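Beta-1,3-glucanosyltransferase (Rhizomucor miehei CAU432, PDB 4WTP) is a single-chain fungal member of glycosyl hydrolase family 17, built on a beta/alpha barrel with eight parallel strands. Local coordinates at residues S222-G230 with A238-Y246; L262-P270 with F279-K289. All coordinates share one frame; numbering follows the deposited sequence. Where two conformers were deposited one is given.

Interaction 1 of 2, residues S222-G230 with A238-Y246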
ATOM      1  N   SER A 222       4.595   2.830  -0.628  0.59  8.36           N
ATOM      2  CA  SER A 222       3.465   1.909  -0.663  0.59  8.90           C
ATOM      3  C   SER A 222       2.693   1.829   0.647  0.59  8.72           C
ATOM      4  O   SER A 222       1.527   1.465   0.626  0.59  8.88           O
ATOM      5  CB  SER A 222       3.920   0.524  -1.094  0.59  9.53           C
ATOM      6  OG  SER A 222       5.172   0.261  -0.505  0.59  9.21           O
ATOM      7  N   GLU A 223       3.341   2.157   1.766  1.00  8.55           N
ATOM      8  CA  GLU A 223       2.638   2.135   3.061  1.00  9.91           C
ATOM      9  C   GLU A 223       3.325   3.048   4.057  1.00  8.75           C
ATOM     10  O   GLU A 223       4.565   2.963   4.253  1.00 10.11           O
ATOM     11  CB  GLU A 223       2.644   0.747   3.734  1.00 11.42           C
ATOM     12  CG  GLU A 223       1.966  -0.409   3.058  1.00 12.83           C
ATOM     13  CD  GLU A 223       2.242  -1.704   3.777  1.00 15.86           C
ATOM     14  OE1 GLU A 223       2.994  -1.717   4.759  1.00 18.28           O
ATOM     15  OE2 GLU A 223       1.776  -2.737   3.329  1.00 20.90           O
ATOM     16  N   THR A 224       2.509   3.856   4.748  1.00  9.22           N
ATOM     17  CA  THR A 224       2.883   4.438   6.034  1.00  8.89           C
ATOM     18  C   THR A 224       1.581   4.907   6.680  1.00  8.91           C
ATOM     19  O   THR A 224       0.584   5.148   5.989  1.00  8.83           O
ATOM     20  CB  THR A 224       3.869   5.606   5.911  1.00  8.85           C
ATOM     21  OG1 THR A 224       4.394   5.858   7.213  1.00  9.60           O
ATOM     22  CG2 THR A 224       3.176   6.889   5.434  1.00 10.64           C
ATOM     23  N   GLY A 225       1.589   4.994   8.003  1.00  8.62           N
ATOM     24  CA  GLY A 225       0.400   5.386   8.757  1.00  8.21           C
ATOM     25  C   GLY A 225       0.729   5.403  10.235  1.00  7.61           C
ATOM     26  O   GLY A 225       1.874   5.146  10.623  1.00  9.19           O
ATOM     27  N   TRP A 226      -0.280   5.659  11.072  1.00  7.80           N
ATOM     28  CA  TRP A 226      -0.076   5.879  12.491  1.00  7.86           C
ATOM     29  C   TRP A 226      -1.374   5.486  13.176  1.00  8.41           C
ATOM     30  O   TRP A 226      -2.468   5.917  12.750  1.00  9.20           O
ATOM     31  CB  TRP A 226       0.235   7.359  12.771  1.00  7.94           C
ATOM     32  CG  TRP A 226       0.700   7.603  14.172  1.00  7.82           C
ATOM     33  CD1 TRP A 226      -0.081   7.665  15.330  1.00  8.03           C
ATOM     34  CD2 TRP A 226       2.084   7.757  14.602  1.00  8.00           C
ATOM     35  NE1 TRP A 226       0.738   7.910  16.415  1.00  8.12           N
ATOM     36  CE2 TRP A 226       2.045   7.980  16.033  1.00  8.64           C
ATOM     37  CE3 TRP A 226       3.308   7.799  13.954  1.00  8.93           C
ATOM     38  CZ2 TRP A 226       3.192   8.194  16.770  1.00  9.64           C
ATOM     39  CZ3 TRP A 226       4.456   7.981  14.723  1.00 10.24           C
ATOM     40  CH2 TRP A 226       4.402   8.188  16.097  1.00  9.81           C
ATOM     41  N   PRO A 227      -1.309   4.728  14.286  1.00  8.28           N
ATOM     42  CA  PRO A 227      -2.532   4.247  14.931  1.00  8.47           C
ATOM     43  C   PRO A 227      -3.170   5.269  15.866  1.00  8.42           C
ATOM     44  O   PRO A 227      -2.506   6.076  16.536  1.00  9.25           O
ATOM     45  CB  PRO A 227      -2.046   3.024  15.724  1.00  9.57           C
ATOM     46  CG  PRO A 227      -0.653   3.398  16.116  1.00  9.43           C
ATOM     47  CD  PRO A 227      -0.112   4.150  14.910  1.00  8.65           C
ATOM     48  N   SER A 228      -4.498   5.232  15.917  1.00  9.38           N
ATOM     49  CA  SER A 228      -5.219   6.181  16.787  1.00  9.60           C
ATOM     50  C   SER A 228      -5.479   5.684  18.215  1.00 10.84           C
ATOM     51  O   SER A 228      -5.932   6.450  19.043  1.00 12.38           O
ATOM     52  CB  SER A 228      -6.545   6.575  16.159  1.00  9.85           C
ATOM     53  OG  SER A 228      -7.361   5.438  15.964  1.00  9.76           O
ATOM     54  N   ALA A 229      -5.218   4.404  18.478  1.00 10.89           N
ATOM     55  CA  ALA A 229      -5.444   3.820  19.817  1.00 12.20           C
ATOM     56  C   ALA A 229      -4.650   2.552  19.931  1.00 12.06           C
ATOM     57  O   ALA A 229      -4.089   2.056  18.938  1.00 11.88           O
ATOM     58  CB  ALA A 229      -6.931   3.553  20.070  1.00 13.62           C
ATOM     59  N   GLY A 230      -4.573   2.034  21.155  1.00 13.65           N
ATOM     60  CA  GLY A 230      -3.944   0.745  21.394  1.00 15.52           C
ATOM     61  C   GLY A 230      -2.643   0.836  22.172  1.00 14.66           C
ATOM     62  O   GLY A 230      -1.932  -0.157  22.345  1.00 19.19           O
ATOM     63  N   ALA A 238       0.026   6.108  20.407  1.00  8.69           N
ATOM     64  CA  ALA A 238      -1.195   5.967  19.638  1.00  8.63           C
ATOM     65  C   ALA A 238      -2.317   6.860  20.178  1.00  9.52           C
ATOM     66  O   ALA A 238      -2.677   6.724  21.343  1.00 10.99           O
ATOM     67  CB  ALA A 238      -1.645   4.525  19.627  1.00  9.45           C
ATOM     68  N   SER A 239      -2.797   7.821  19.381  1.00  9.86           N
ATOM     69  CA  SER A 239      -3.900   8.712  19.779  1.00 10.62           C
ATOM     70  C   SER A 239      -4.494   9.277  18.512  1.00  9.84           C
ATOM     71  O   SER A 239      -3.877   9.269  17.449  1.00  9.25           O
ATOM     72  CB  SER A 239      -3.437   9.856  20.677  1.00 11.68           C
ATOM     73  OG  SER A 239      -2.682  10.784  19.911  1.00 11.48           O
ATOM     74  N   VAL A 240      -5.729   9.748  18.616  1.00 10.42           N
ATOM     75  CA  VAL A 240      -6.375  10.351  17.442  1.00 11.47           C
ATOM     76  C   VAL A 240      -5.633  11.640  17.040  1.00 10.10           C
ATOM     77  O   VAL A 240      -5.469  11.896  15.865  1.00 10.98           O
ATOM     78  CB  VAL A 240      -7.877  10.625  17.669  1.00 15.07           C
ATOM     79  CG1 VAL A 240      -8.621   9.343  18.013  1.00 15.86           C
ATOM     80  CG2 VAL A 240      -8.075  11.676  18.749  1.00 19.65           C
ATOM     81  N   GLU A 241      -5.168  12.403  18.017  1.00 10.63           N
ATOM     82  CA  GLU A 241      -4.475  13.642  17.702  1.00 12.12           C
ATOM     83  C   GLU A 241      -3.183  13.313  16.953  1.00  9.87           C
ATOM     84  O   GLU A 241      -2.793  14.035  16.035  1.00 10.15           O
ATOM     85  CB  GLU A 241      -4.173  14.447  18.974  1.00 15.42           C
ATOM     86  CG  GLU A 241      -2.802  14.216  19.616  1.00 22.47           C
ATOM     87  CD  GLU A 241      -2.448  15.207  20.742  1.00 30.33           C
ATOM     88  OE1 GLU A 241      -1.607  16.115  20.525  1.00 32.16           O
ATOM     89  OE2 GLU A 241      -3.002  15.081  21.860  1.00 33.33           O
ATOM     90  N   ASN A 242      -2.509  12.225  17.344  1.00  9.61           N
ATOM     91  CA  ASN A 242      -1.245  11.832  16.705  1.00  8.56           C
ATOM     92  C   ASN A 242      -1.481  11.268  15.324  1.00  7.94           C
ATOM     93  O   ASN A 242      -0.717  11.565  14.403  1.00  8.46           O
ATOM     94  CB  ASN A 242      -0.390  10.911  17.586  1.00  8.43           C
ATOM     95  CG  ASN A 242       0.236  11.645  18.739  1.00  8.49           C
ATOM     96  OD1 ASN A 242       0.131  12.881  18.863  1.00 10.94           O
ATOM     97  ND2 ASN A 242       0.907  10.888  19.597  1.00  9.60           N
ATOM     98  N   GLU A 243      -2.526  10.444  15.138  1.00  7.71           N
ATOM     99  CA  GLU A 243      -2.826   9.974  13.792  1.00  7.73           C
ATOM    100  C   GLU A 243      -3.130  11.188  12.892  1.00  8.21           C
ATOM    101  O   GLU A 243      -2.694  11.248  11.757  1.00  8.57           O
ATOM    102  CB  GLU A 243      -3.965   8.958  13.732  1.00  8.57           C
ATOM    103  CG  GLU A 243      -4.177   8.476  12.305  1.00  8.71           C
ATOM    104  CD  GLU A 243      -5.322   7.512  12.096  1.00  9.72           C
ATOM    105  OE1 GLU A 243      -6.141   7.278  13.003  1.00  9.54           O
ATOM    106  OE2 GLU A 243      -5.415   7.016  10.947  1.00 11.29           O
ATOM    107  N   ASN A 244      -3.939  12.130  13.380  1.00  8.90           N
ATOM    108  CA  ASN A 244      -4.275  13.346  12.631  1.00  9.13           C
ATOM    109  C   ASN A 244      -3.030  14.138  12.247  1.00  8.89           C
ATOM    110  O   ASN A 244      -2.884  14.539  11.099  1.00  9.15           O
ATOM    111  CB  ASN A 244      -5.218  14.205  13.490  1.00 10.67           C
ATOM    112  CG  ASN A 244      -5.909  15.285  12.680  1.00 12.24           C
ATOM    113  OD1 ASN A 244      -6.446  15.018  11.616  1.00 12.95           O
ATOM    114  ND2 ASN A 244      -5.903  16.493  13.207  1.00 16.15           N
ATOM    115  N   LYS A 245      -2.126  14.326  13.207  1.00  8.95           N
ATOM    116  CA  LYS A 245      -0.880  15.037  12.936  1.00  9.07           C
ATOM    117  C   LYS A 245      -0.032  14.298  11.884  1.00  8.32           C
ATOM    118  O   LYS A 245       0.500  14.918  10.954  1.00  8.30           O
ATOM    119  CB  LYS A 245      -0.098  15.262  14.220  1.00  9.61           C
ATOM    120  CG  LYS A 245       1.281  15.834  13.971  1.00 11.43           C
ATOM    121  CD  LYS A 245       1.955  16.326  15.240  1.00 12.67           C
ATOM    122  CE  LYS A 245       3.389  16.764  14.960  1.00 16.04           C
ATOM    123  NZ  LYS A 245       3.605  17.657  13.784  1.00 18.68           N
ATOM    124  N   TYR A 246       0.099  12.979  12.040  1.00  8.28           N
ATOM    125  CA  TYR A 246       0.930  12.195  11.128  1.00  7.96           C
ATOM    126  C   TYR A 246       0.358  12.274   9.720  1.00  8.27           C
ATOM    127  O   TYR A 246       1.068  12.507   8.747  1.00  8.05           O
ATOM    128  CB  TYR A 246       1.009  10.728  11.571  1.00  7.82           C
ATOM    129  CG  TYR A 246       2.074   9.958  10.796  1.00  7.22           C
ATOM    130  CD1 TYR A 246       3.415  10.284  10.945  1.00  8.88           C
ATOM    131  CD2 TYR A 246       1.733   8.957   9.891  1.00  7.90           C
ATOM    132  CE1 TYR A 246       4.408   9.580  10.258  1.00  8.93           C
ATOM    133  CE2 TYR A 246       2.709   8.240   9.195  1.00  8.49           C
ATOM    134  CZ  TYR A 246       4.036   8.586   9.366  1.00  8.89           C
ATOM    135  OH  TYR A 246       5.042   7.915   8.700  1.00 10.37           O
TER
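Tyr-246 of helix 240-256 reaches back along the chain from Trp-226 to Thr-224. Its CG stands anti to the backbone N (chi1 -169°), which aims the ring at the loop that leaves strand 219-223. At the root, Tyr-246 CB lies 3.7 Å from Trp-226 CB. Along the ring, Tyr-246 CD2 meets Trp-226 CB at 3.6 Å and Tyr-246 CE2 comes 3.5 Å from Gly-225 O. Trp-226 CE3 covers one face towards the rim, 3.9 Å from Tyr-246 CD1, but the planes are 40° apart, so the pair is oblique rather than stacked. At the tip, Tyr-246 OH donates to Thr-224 OG1 over 2.6 Å, with the acceptor in the ring plane. Thr-224 OG1 is also hydrogen-bonded to Ala-187 O, so the buried threonine hydroxyl has two polar partners.

Further out, Trp-226 NE1 packs 3.4 Å from Asn-242 CB, yet its hydrogen bond goes to Val-237 O, which Asn-242 ND2 also engages. The helix start is defined by Ser-239 as N-cap: its OG accepts from Asn-242 N at 2.9 Å. Ser-239 N makes a weak bond to Pro-227 O (3.4 Å, 123° at the hydrogen). The arrangement is that of a beta/alpha unit of the barrel, in which the helix after strand 219-223 folds against the loop at that strand's C-terminal end.

Interaction 2 of 2, residues L262-P270 with F279-K289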
ATOM      1  N   LEU A 262       0.749   5.822  -1.077  1.00  8.62           N
ATOM      2  CA  LEU A 262      -0.468   5.066  -0.734  1.00  8.33           C
ATOM      3  C   LEU A 262      -0.550   5.056   0.792  1.00  8.16           C
ATOM      4  O   LEU A 262       0.305   4.437   1.464  1.00  9.10           O
ATOM      5  CB  LEU A 262      -0.365   3.630  -1.257  1.00  9.26           C
ATOM      6  CG  LEU A 262      -0.214   3.516  -2.776  1.00  9.81           C
ATOM      7  CD1 LEU A 262      -0.007   2.044  -3.156  1.00 11.22           C
ATOM      8  CD2 LEU A 262      -1.400   4.165  -3.504  1.00 10.12           C
ATOM      9  N   TYR A 263      -1.545   5.750   1.326  1.00  8.06           N
ATOM     10  CA  TYR A 263      -1.652   5.874   2.779  1.00  8.49           C
ATOM     11  C   TYR A 263      -2.213   4.589   3.405  1.00  8.08           C
ATOM     12  O   TYR A 263      -3.066   3.932   2.817  1.00  9.44           O
ATOM     13  CB  TYR A 263      -2.520   7.088   3.131  1.00  8.74           C
ATOM     14  CG  TYR A 263      -2.405   7.430   4.597  1.00  9.11           C
ATOM     15  CD1 TYR A 263      -1.311   8.154   5.088  1.00  9.50           C
ATOM     16  CD2 TYR A 263      -3.332   6.945   5.512  1.00  8.91           C
ATOM     17  CE1 TYR A 263      -1.153   8.397   6.440  1.00  8.85           C
ATOM     18  CE2 TYR A 263      -3.178   7.180   6.870  1.00  9.09           C
ATOM     19  CZ  TYR A 263      -2.090   7.900   7.317  1.00  9.24           C
ATOM     20  OH  TYR A 263      -1.893   8.099   8.669  1.00 10.26           O
ATOM     21  N   PHE A 264      -1.719   4.236   4.587  1.00  8.48           N
ATOM     22  CA  PHE A 264      -2.174   3.024   5.291  1.00  8.94           C
ATOM     23  C   PHE A 264      -2.950   3.429   6.545  1.00  9.37           C
ATOM     24  O   PHE A 264      -2.341   3.988   7.458  1.00  9.28           O
ATOM     25  CB  PHE A 264      -0.954   2.166   5.697  1.00  9.68           C
ATOM     26  CG  PHE A 264      -1.333   0.826   6.238  1.00 11.05           C
ATOM     27  CD1 PHE A 264      -1.586   0.650   7.611  1.00 12.31           C
ATOM     28  CD2 PHE A 264      -1.521  -0.250   5.372  1.00 12.51           C
ATOM     29  CE1 PHE A 264      -1.982  -0.590   8.106  1.00 14.23           C
ATOM     30  CE2 PHE A 264      -1.918  -1.487   5.866  1.00 16.09           C
ATOM     31  CZ  PHE A 264      -2.158  -1.658   7.233  1.00 15.99           C
ATOM     32  N   SER A 265      -4.245   3.170   6.627  1.00  9.56           N
ATOM     33  CA  SER A 265      -5.029   2.435   5.622  1.00  9.71           C
ATOM     34  C   SER A 265      -6.412   3.084   5.562  1.00  9.45           C
ATOM     35  O   SER A 265      -6.693   4.045   6.288  1.00  9.97           O
ATOM     36  CB  SER A 265      -5.177   0.954   6.055  1.00 12.63           C
ATOM     37  OG  SER A 265      -5.889   0.833   7.282  1.00 15.24           O
ATOM     38  N   ALA A 266      -7.276   2.558   4.691  1.00  9.67           N
ATOM     39  CA  ALA A 266      -8.597   3.136   4.515  1.00  9.80           C
ATOM     40  C   ALA A 266      -9.459   3.068   5.792  1.00  9.92           C
ATOM     41  O   ALA A 266      -9.997   4.088   6.247  1.00 10.51           O
ATOM     42  CB  ALA A 266      -9.316   2.454   3.344  1.00 11.61           C
ATOM     43  N   PHE A 267      -9.570   1.864   6.339  1.00 10.46           N
ATOM     44  CA  PHE A 267     -10.490   1.596   7.458  1.00 10.47           C
ATOM     45  C   PHE A 267      -9.803   0.870   8.598  1.00 10.81           C
ATOM     46  O   PHE A 267      -8.898   0.081   8.360  1.00 12.63           O
ATOM     47  CB  PHE A 267     -11.676   0.745   6.987  1.00 11.77           C
ATOM     48  CG  PHE A 267     -12.387   1.354   5.820  1.00 12.46           C
ATOM     49  CD1 PHE A 267     -13.180   2.480   5.998  1.00 13.25           C
ATOM     50  CD2 PHE A 267     -12.253   0.822   4.523  1.00 13.10           C
ATOM     51  CE1 PHE A 267     -13.823   3.074   4.924  1.00 14.31           C
ATOM     52  CE2 PHE A 267     -12.908   1.419   3.442  1.00 13.43           C
ATOM     53  CZ  PHE A 267     -13.698   2.542   3.644  1.00 13.22           C
ATOM     54  N   ASP A 268     -10.209   1.155   9.836  1.00 10.63           N
ATOM     55  CA  ASP A 268      -9.762   0.341  10.961  1.00 11.39           C
ATOM     56  C   ASP A 268     -10.119  -1.129  10.686  1.00 12.29           C
ATOM     57  O   ASP A 268     -11.165  -1.428  10.097  1.00 13.33           O
ATOM     58  CB  ASP A 268     -10.474   0.755  12.244  1.00 11.51           C
ATOM     59  CG  ASP A 268      -9.993   2.055  12.799  1.00 11.63           C
ATOM     60  OD1 ASP A 268      -8.859   2.499  12.452  1.00 10.59           O
ATOM     61  OD2 ASP A 268     -10.755   2.672  13.599  1.00 13.25           O
ATOM     62  N   GLU A 269      -9.256  -2.029  11.121  1.00 13.67           N
ATOM     63  CA  GLU A 269      -9.474  -3.458  10.927  1.00 15.69           C
ATOM     64  C   GLU A 269      -9.440  -4.183  12.271  1.00 16.96           C
ATOM     65  O   GLU A 269      -8.379  -4.623  12.726  1.00 18.35           O
ATOM     66  CB  GLU A 269      -8.417  -4.008   9.990  1.00 17.66           C
ATOM     67  CG  GLU A 269      -8.528  -3.433   8.580  1.00 18.75           C
ATOM     68  CD  GLU A 269      -7.523  -4.073   7.630  1.00 23.62           C
ATOM     69  OE1 GLU A 269      -7.887  -5.015   6.886  1.00 26.94           O
ATOM     70  OE2 GLU A 269      -6.355  -3.653   7.643  1.00 26.21           O
ATOM     71  N   PRO A 270     -10.617  -4.302  12.917  1.00 19.22           N
ATOM     72  CA  PRO A 270     -10.763  -4.895  14.260  1.00 20.83           C
ATOM     73  C   PRO A 270     -10.127  -6.267  14.460  1.00 24.81           C
ATOM     74  O   PRO A 270      -9.786  -6.582  15.586  1.00 25.73           O
ATOM     75  CB  PRO A 270     -12.283  -4.994  14.454  1.00 21.31           C
ATOM     76  CG  PRO A 270     -12.850  -3.955  13.558  1.00 20.85           C
ATOM     77  CD  PRO A 270     -11.910  -3.856  12.378  1.00 20.01           C
ATOM     78  N   PHE A 279      -5.400   1.707  12.470  1.00  9.64           N
ATOM     79  CA  PHE A 279      -4.677   2.455  11.414  1.00  9.42           C
ATOM     80  C   PHE A 279      -5.577   3.109  10.369  1.00  9.52           C
ATOM     81  O   PHE A 279      -5.080   3.802   9.485  1.00  9.59           O
ATOM     82  CB  PHE A 279      -3.661   1.548  10.715  1.00 10.59           C
ATOM     83  CG  PHE A 279      -2.364   1.395  11.449  1.00 10.42           C
ATOM     84  CD1 PHE A 279      -1.340   2.286  11.236  1.00  9.15           C
ATOM     85  CD2 PHE A 279      -2.218   0.415  12.428  1.00 12.50           C
ATOM     86  CE1 PHE A 279      -0.124   2.144  11.897  1.00  9.31           C
ATOM     87  CE2 PHE A 279      -1.011   0.268  13.108  1.00 13.30           C
ATOM     88  CZ  PHE A 279       0.031   1.144  12.876  1.00 10.60           C
ATOM     89  N   GLY A 280      -6.891   2.927  10.443  1.00  9.62           N
ATOM     90  CA  GLY A 280      -7.738   3.516   9.423  1.00 10.05           C
ATOM     91  C   GLY A 280      -7.759   5.024   9.484  1.00  9.38           C
ATOM     92  O   GLY A 280      -7.635   5.635  10.556  1.00 10.22           O
ATOM     93  N   VAL A 281      -7.962   5.620   8.312  1.00  9.52           N
ATOM     94  CA  VAL A 281      -8.364   7.029   8.204  1.00 10.57           C
ATOM     95  C   VAL A 281      -9.827   7.167   8.656  1.00 11.35           C
ATOM     96  O   VAL A 281     -10.190   8.157   9.278  1.00 13.17           O
ATOM     97  CB  VAL A 281      -8.175   7.545   6.763  1.00 11.28           C
ATOM     98  CG1 VAL A 281      -8.730   8.948   6.621  1.00 14.50           C
ATOM     99  CG2 VAL A 281      -6.689   7.520   6.374  1.00 13.17           C
ATOM    100  N   LEU A 282     -10.609   6.152   8.295  1.00 10.38           N
ATOM    101  CA  LEU A 282     -12.014   6.046   8.709  1.00 11.15           C
ATOM    102  C   LEU A 282     -12.198   4.830   9.618  1.00 10.79           C
ATOM    103  O   LEU A 282     -11.327   3.952   9.719  1.00 10.20           O
ATOM    104  CB  LEU A 282     -12.944   5.989   7.486  1.00 12.67           C
ATOM    105  CG  LEU A 282     -12.979   7.296   6.676  1.00 13.88           C
ATOM    106  CD1 LEU A 282     -12.185   7.190   5.387  1.00 15.77           C
ATOM    107  CD2 LEU A 282     -14.372   7.804   6.436  1.00 18.43           C
ATOM    108  N   GLY A 283     -13.346   4.790  10.286  1.00 11.25           N
ATOM    109  CA  GLY A 283     -13.630   3.716  11.230  1.00 12.54           C
ATOM    110  C   GLY A 283     -13.946   2.376  10.566  1.00 12.14           C
ATOM    111  O   GLY A 283     -14.178   2.297   9.365  1.00 12.97           O
ATOM    112  N   SER A 284     -13.953   1.299  11.357  1.00 12.42           N
ATOM    113  CA  SER A 284     -14.273  -0.038  10.837  1.00 13.80           C
ATOM    114  C   SER A 284     -15.691  -0.118  10.284  1.00 13.17           C
ATOM    115  O   SER A 284     -15.957  -0.938   9.410  1.00 15.32           O
ATOM    116  CB  SER A 284     -14.116  -1.102  11.915  1.00 14.71           C
ATOM    117  OG  SER A 284     -15.043  -0.909  12.967  1.00 15.60           O
ATOM    118  N   ASP A 285     -16.599   0.737  10.769  1.00 12.86           N
ATOM    119  CA  ASP A 285     -17.965   0.738  10.258  1.00 14.27           C
ATOM    120  C   ASP A 285     -18.158   1.777   9.150  1.00 14.75           C
ATOM    121  O   ASP A 285     -19.289   2.125   8.793  1.00 15.60           O
ATOM    122  CB  ASP A 285     -19.000   0.854  11.413  1.00 15.39           C
ATOM    123  CG  ASP A 285     -19.091   2.246  12.017  1.00 15.56           C
ATOM    124  OD1 ASP A 285     -18.427   3.217  11.603  1.00 16.61           O
ATOM    125  OD2 ASP A 285     -19.902   2.406  12.968  1.00 16.96           O
ATOM    126  N   ARG A 286     -17.026   2.318   8.672  1.00 14.10           N
ATOM    127  CA  ARG A 286     -16.949   3.221   7.503  1.00 14.32           C
ATOM    128  C   ARG A 286     -17.377   4.649   7.816  1.00 14.85           C
ATOM    129  O   ARG A 286     -17.443   5.472   6.929  1.00 17.90           O
ATOM    130  CB  ARG A 286     -17.724   2.673   6.280  1.00 15.78           C
ATOM    131  CG  ARG A 286     -16.988   1.622   5.487  1.00 16.60           C
ATOM    132  CD  ARG A 286     -16.505   0.433   6.282  1.00 16.59           C
ATOM    133  NE  ARG A 286     -15.872  -0.563   5.434  1.00 16.82           N
ATOM    134  CZ  ARG A 286     -14.911  -1.400   5.822  1.00 15.95           C
ATOM    135  NH1 ARG A 286     -14.346  -2.227   4.941  1.00 18.42           N
ATOM    136  NH2 ARG A 286     -14.501  -1.423   7.094  1.00 16.74           N
ATOM    137  N   ASN A 287     -17.684   4.939   9.086  1.00 14.50           N
ATOM    138  CA  ASN A 287     -17.899   6.302   9.514  1.00 15.51           C
ATOM    139  C   ASN A 287     -16.575   7.019   9.783  1.00 14.97           C
ATOM    140  O   ASN A 287     -15.534   6.378   9.998  1.00 13.96           O
ATOM    141  CB  ASN A 287     -18.757   6.289  10.778  1.00 16.88           C
ATOM    142  CG  ASN A 287     -20.194   5.887  10.493  1.00 20.17           C
ATOM    143  OD1 ASN A 287     -20.770   6.295   9.492  1.00 22.93           O
ATOM    144  ND2 ASN A 287     -20.756   5.049  11.351  1.00 20.86           N
ATOM    145  N   THR A 288     -16.628   8.342   9.819  1.00 14.51           N
ATOM    146  CA  THR A 288     -15.418   9.124  10.067  1.00 14.56           C
ATOM    147  C   THR A 288     -14.991   9.001  11.530  1.00 13.26           C
ATOM    148  O   THR A 288     -15.810   8.808  12.433  1.00 14.04           O
ATOM    149  CB  THR A 288     -15.587  10.598   9.697  1.00 17.04           C
ATOM    150  OG1 THR A 288     -16.742  11.111  10.361  1.00 19.08           O
ATOM    151  CG2 THR A 288     -15.764  10.762   8.188  1.00 17.90           C
ATOM    152  N   LYS A 289     -13.681   9.074  11.756  0.65 12.75           N
ATOM    153  CA  LYS A 289     -13.110   9.041  13.105  0.65 12.72           C
ATOM    154  C   LYS A 289     -13.112  10.461  13.649  0.65 13.61           C
ATOM    155  O   LYS A 289     -12.486  11.347  13.067  0.65 14.80           O
ATOM    156  CB  LYS A 289     -11.674   8.459  13.086  0.65 13.57           C
ATOM    157  CG  LYS A 289     -11.693   7.007  12.637  0.65 13.37           C
ATOM    158  CD  LYS A 289     -10.345   6.430  12.321  0.65 14.13           C
ATOM    159  CE  LYS A 289      -9.580   6.116  13.557  0.65 13.67           C
ATOM    160  NZ  LYS A 289      -8.426   5.173  13.325  0.65 11.08           N
TER
HETATM  161  O   HOH W   1     -13.124   1.609  14.114  1.00 16.73           O
HETATM  162  O   HOH W   2     -12.313  -3.003   8.242  1.00 23.63           O
HETATM  163  O   HOH W   3      -6.528  -0.895  11.486  1.00 12.72           O
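Ser-265 and Phe-279 are joined by the first of several backbone bonds through which the loop following strand 262-263, the last strand of the beta/alpha barrel, is bound by residues 279-289. Ser-265 N donates to Phe-279 O at 3.0 Å, approaching from above the carbonyl plane, 48° out of it. Val-281 N returns a bond to Ser-265 O at 2.9 Å, Leu-282 N donates to Ala-266 O, and Asp-268 N reaches Leu-282 O at 3.0 Å. The last two bonds, either side of Phe-267, form a single beta bridge between Phe-267 and Leu-282; the Ser-265 bonds lie outside it. The peptide joining Phe-264 to Ser-265, at the start of this bonded run, is cis.

The charged contact centres on Asp-268. Its OD1 accepts from Gly-280 N at 2.8 Å on the anti side and, through the syn lone pair, from Lys-289 NZ, also at 2.8 Å, in a salt bridge made by one of two lysine conformers. Two donors on different sides should restrict rotation of the carboxylate. The lysine has a second bond to Gly-280 O.

Flat groups meet in two ways. The guanidinium of Arg-286 lies on one face of Phe-267, centres 4.0 Å apart and planes at 9°, a stacked cation-pi pair; the bend at chi2 folds the arginine chain over the ring, and NE is tied to Asp-58 of helix 52-62. Phe-264 instead turns an edge to the face of Phe-279 in an offset edge-to-face pair with planes at 67°.

Apolar contacts are more local: Tyr-263 CD2 touches Val-281 CG2, and Leu-282 CB lies beside Phe-267 CD1.

A water bridges the two segments, donating to Asp-268 O at 2.7 Å and accepting from Arg-286 NH2 at 2.9 Å, at the edge of the guanidinium, in its plane.

Interactions 1 and 2 are both largely buried, their centres about 11 Å apart, and each is built on the loop leaving one of two barrel strands, 219-223 and 262-263. Thr-224 O and Phe-264 N, 2.8 Å apart, join these loops by a probable hydrogen bond. Interaction 1 sets a loop on a helix, with tyrosine and tryptophan packing, a hydroxyl pair and one weak backbone bond. Interaction 2 joins two mostly irregular segments and is rich in backbone bonds, with a salt bridge and, towards its more exposed end, waters and a stacked arginine. In one of its two conformers, Lys-289 couples them: NZ probably bonds Ser-228 OG and forms a salt bridge with Glu-243 OE1.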